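Local coordinates for cAMP-dependent protein kinase regulatory subunit (Saccharomyces cerevisiae, PDB 6XQK) that regulates protein kinase A as its cAMP-responsive regulatory subunit, this fragment being the dimerisation/docking domain through which regulatory chains probably associate, at residues P26-F29 with L30-S33; N38-L41 with E42-R45. All coordinates share one frame; numbering follows the deposited sequence.

Contact 1: P26-F29 with L30-S33; sequences PSDF and LQFS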
# COMPACT_ATOMS: atom_id res chain seq x y z
N PRO A 26 10.79 3.68 13.93
CA PRO A 26 11.26 2.77 12.87
C PRO A 26 12.57 3.17 12.21
O PRO A 26 12.85 4.35 12.01
CB PRO A 26 10.11 2.81 11.86
CG PRO A 26 9.40 4.11 12.13
CD PRO A 26 9.47 4.25 13.60
N SER A 27 13.36 2.17 11.86
CA SER A 27 14.61 2.37 11.09
C SER A 27 14.26 2.73 9.62
O SER A 27 15.05 3.39 8.95
CB SER A 27 15.46 1.10 11.13
OG SER A 27 14.76 -0.02 10.59
N ASP A 28 13.08 2.28 9.13
CA ASP A 28 12.60 2.59 7.81
C ASP A 28 11.25 3.31 8.00
O ASP A 28 10.20 2.67 8.04
CB ASP A 28 12.45 1.32 6.99
CG ASP A 28 12.26 1.56 5.52
OD1 ASP A 28 11.71 2.62 5.15
OD2 ASP A 28 12.65 0.68 4.72
N PHE A 29 11.29 4.64 8.15
CA PHE A 29 10.10 5.46 8.35
C PHE A 29 9.05 5.27 7.26
O PHE A 29 7.90 5.05 7.58
CB PHE A 29 10.48 6.96 8.50
CG PHE A 29 9.31 7.88 8.78
CD1 PHE A 29 8.56 8.41 7.75
CD2 PHE A 29 8.96 8.20 10.08
CE1 PHE A 29 7.46 9.22 8.01
CE2 PHE A 29 7.87 9.03 10.34
CZ PHE A 29 7.12 9.53 9.30
N LEU A 30 9.44 5.36 5.97
CA LEU A 30 8.50 5.21 4.87
C LEU A 30 7.83 3.85 4.83
O LEU A 30 6.62 3.79 4.61
CB LEU A 30 9.11 5.54 3.51
CG LEU A 30 9.48 6.99 3.24
CD1 LEU A 30 10.10 7.12 1.85
CD2 LEU A 30 8.27 7.91 3.40
N GLN A 31 8.58 2.76 5.03
CA GLN A 31 8.00 1.41 5.02
C GLN A 31 7.06 1.19 6.19
O GLN A 31 5.99 0.63 6.02
CB GLN A 31 9.09 0.33 5.01
CG GLN A 31 8.57 -1.07 4.73
CD GLN A 31 7.97 -1.17 3.37
OE1 GLN A 31 8.67 -1.12 2.35
NE2 GLN A 31 6.65 -1.31 3.31
N PHE A 32 7.43 1.66 7.37
CA PHE A 32 6.59 1.56 8.55
C PHE A 32 5.28 2.34 8.35
O PHE A 32 4.20 1.84 8.71
CB PHE A 32 7.32 2.12 9.79
CG PHE A 32 6.51 2.09 11.07
CD1 PHE A 32 5.69 3.15 11.41
CD2 PHE A 32 6.60 1.02 11.94
CE1 PHE A 32 4.93 3.11 12.57
CE2 PHE A 32 5.85 1.00 13.10
CZ PHE A 32 5.03 2.05 13.42
N SER A 33 5.40 3.57 7.82
CA SER A 33 4.25 4.44 7.60
C SER A 33 3.31 3.90 6.54
O SER A 33 2.11 3.92 6.74
CB SER A 33 4.70 5.85 7.25
OG SER A 33 5.57 6.32 8.26
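Asp28 folds its carboxylate over the backbone NH of Gln31, the N-cap bond that opens helix 29-49 at the turn after helix 8-24. With CG anti to the backbone N (chi1 -166°), the acid group swings alongside the first helical turn, and OD1 accepts from Gln31 N at 3.1 Å. The donor meets OD1 from above the carboxylate, 61° out of its plane, and the bond is otherwise nearly straight. Asp28 CG lies 3.4 Å from Gln31 CB, so the acid rests against the root of the glutamine, whose bent chain carries its amide away to Asn35. The same carboxylate forms a salt bridge with Arg45 of a third subunit, which probably favours its negative charge at the positive end of the helix dipole. The main chain of Asp28 adds the first full turn, Phe32 N reaching Asp28 O at 3.0 Å.

On another flank of the turn, Pro26 and Phe32 cross at about a right angle. Pro26 CB meets Phe32 CB at 3.5 Å, Pro26 CG approaches Phe32 CG at 3.7 Å, and CD of the proline sits over one face of the phenyl ring. Both Phe29 and Phe32 also touch Ile21, so the two aromatic rings join the start of this helix to helix 8-24. Ser33 closes the arrangement one turn on from Phe29. Two bonds grip Phe29 O: the routine helical one from Ser33 N, 2.9 Å long, and a second from the serine hydroxyl. Ser33 OG also sits over one face of the Phe29 ring, offset toward its rim, 3.5 Å from CE1, and donates to Phe29 O at 2.7 Å from 38° above the carbonyl plane.

Contact 2: N38-L41 with E42-R45; sequences NKRL and EQQR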
# COMPACT_ATOMS: atom_id res chain seq x y z
N ASN A 38 -1.82 1.33 5.27
CA ASN A 38 -2.42 0.23 4.54
C ASN A 38 -3.19 -0.69 5.50
O ASN A 38 -4.22 -1.24 5.11
CB ASN A 38 -1.38 -0.55 3.78
CG ASN A 38 -0.86 0.16 2.55
OD1 ASN A 38 -1.58 0.87 1.85
ND2 ASN A 38 0.40 -0.02 2.24
N LYS A 39 -2.71 -0.84 6.76
CA LYS A 39 -3.39 -1.64 7.78
C LYS A 39 -4.61 -0.89 8.32
O LYS A 39 -5.63 -1.53 8.55
CB LYS A 39 -2.46 -2.03 8.92
CG LYS A 39 -3.09 -3.05 9.85
CD LYS A 39 -2.17 -3.41 11.02
CE LYS A 39 -2.84 -4.38 11.95
NZ LYS A 39 -3.29 -5.55 11.19
N ARG A 40 -4.55 0.44 8.47
CA ARG A 40 -5.72 1.21 8.92
C ARG A 40 -6.86 1.10 7.90
O ARG A 40 -8.03 1.00 8.27
CB ARG A 40 -5.36 2.69 9.14
CG ARG A 40 -4.54 2.96 10.41
CD ARG A 40 -5.33 2.70 11.70
NE ARG A 40 -6.52 3.55 11.82
CZ ARG A 40 -7.78 3.11 11.79
NH1 ARG A 40 -8.05 1.82 11.65
NH2 ARG A 40 -8.79 3.97 11.89
N LEU A 41 -6.51 1.10 6.61
CA LEU A 41 -7.48 0.91 5.54
C LEU A 41 -8.05 -0.51 5.61
O LEU A 41 -9.26 -0.69 5.43
CB LEU A 41 -6.80 1.10 4.16
CG LEU A 41 -6.51 2.52 3.71
CD1 LEU A 41 -5.84 2.51 2.35
CD2 LEU A 41 -7.79 3.33 3.63
N GLU A 42 -7.18 -1.50 5.84
CA GLU A 42 -7.57 -2.90 5.92
C GLU A 42 -8.58 -3.11 7.04
O GLU A 42 -9.57 -3.81 6.84
CB GLU A 42 -6.34 -3.80 6.11
CG GLU A 42 -6.70 -5.26 6.31
CD GLU A 42 -5.54 -6.23 6.31
OE1 GLU A 42 -4.38 -5.79 6.46
OE2 GLU A 42 -5.79 -7.45 6.18
N GLN A 43 -8.35 -2.47 8.20
CA GLN A 43 -9.26 -2.52 9.34
C GLN A 43 -10.65 -1.96 9.00
O GLN A 43 -11.66 -2.63 9.27
CB GLN A 43 -8.63 -1.82 10.56
CG GLN A 43 -7.42 -2.58 11.06
CD GLN A 43 -6.66 -1.88 12.17
OE1 GLN A 43 -6.50 -0.67 12.18
NE2 GLN A 43 -6.14 -2.64 13.12
N GLN A 44 -10.71 -0.80 8.35
CA GLN A 44 -11.99 -0.20 7.93
C GLN A 44 -12.68 -1.02 6.80
O GLN A 44 -13.92 -1.11 6.78
CB GLN A 44 -11.78 1.28 7.55
CG GLN A 44 -11.28 2.15 8.71
CD GLN A 44 -11.49 3.64 8.49
OE1 GLN A 44 -11.70 4.10 7.37
NE2 GLN A 44 -11.41 4.44 9.54
N ARG A 45 -11.87 -1.67 5.91
CA ARG A 45 -12.38 -2.55 4.84
C ARG A 45 -13.17 -3.73 5.44
O ARG A 45 -14.18 -4.14 4.86
CB ARG A 45 -11.25 -3.05 3.93
CG ARG A 45 -11.65 -4.16 2.98
CD ARG A 45 -10.66 -4.37 1.87
NE ARG A 45 -11.07 -5.46 0.97
CZ ARG A 45 -11.76 -5.29 -0.16
NH1 ARG A 45 -12.08 -4.07 -0.58
NH2 ARG A 45 -12.07 -6.34 -0.91
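Glu42 begins the second segment one turn on from Asn38, its N hydrogen-bonded to Asn38 O at 3.1 Å. Its CB packs beside the carbonyl oxygens of Asn38 and Lys39, and the chain then runs out extended. The carboxylate passes the ammonium group of Lys39 without touching it: Glu42 OE1 and Lys39 NZ are 4.9 Å apart, so any attraction between the opposite charges is probably weak. A glycerol, probably from the crystallisation liquor, is hydrogen-bonded to Glu42 OE2.

Gln43 follows, with N bonded to Lys39 O at 2.9 Å. Its extended side chain runs back toward the preceding turn, CG passing close to Lys39 O, and its amide ends between two long neighbours. On the oxygen side, Arg40 NH1 donates to Gln43 OE1 at 3.0 Å through a rather bent bond. Gln43 OE1 sits at the edge of the guanidinium, near its plane, while the amide is turned 60° against it. Arg40 can turn back to this glutamine because its chain bends at chi2 (-67°) and again at chi3; its NH2 meanwhile forms a salt bridge with Glu13 of helix 8-24. On the nitrogen side, Lys39 CE comes within 3.9 Å of Gln43 NE2.

Gln44 bonds through N to Arg40 O at 3.2 Å; its NE2 merely passes Arg40 NH2 at 3.6 Å, the amide turned 81° against the guanidinium, while its OE1 accepts from Arg45 of a fourth subunit. Arg45 ends the walk, N to Leu41 O at 2.8 Å, its extended chain leading off to Asp28 of a third subunit. The ladder of i to i+4 backbone bonds, reinforced by one i to i+3 Arg-Gln side-chain bond, is that of a regular alpha-helix, here the second helix of an RIIa dimerisation/docking domain.

Both contacts use helix 29-49 and follow in series along the chain: contact 1 forms its N-terminal cap where the loop from helix 8-24 ends, and contact 2 lies farther along. Their centres are 18 Å apart; the nearest atoms are about 5 Å apart and do not touch. Contact 1 is the more buried, wedged against helix 8-24, whereas contact 2 is largely at the surface. Both meet the second subunit, and across to the third they are coupled, since Asp28 of contact 1 and Arg45 of contact 2 pair between chains. The helix thus contributes its start and its later turns to one four-chain assembly, consistent with an oligomerisation role.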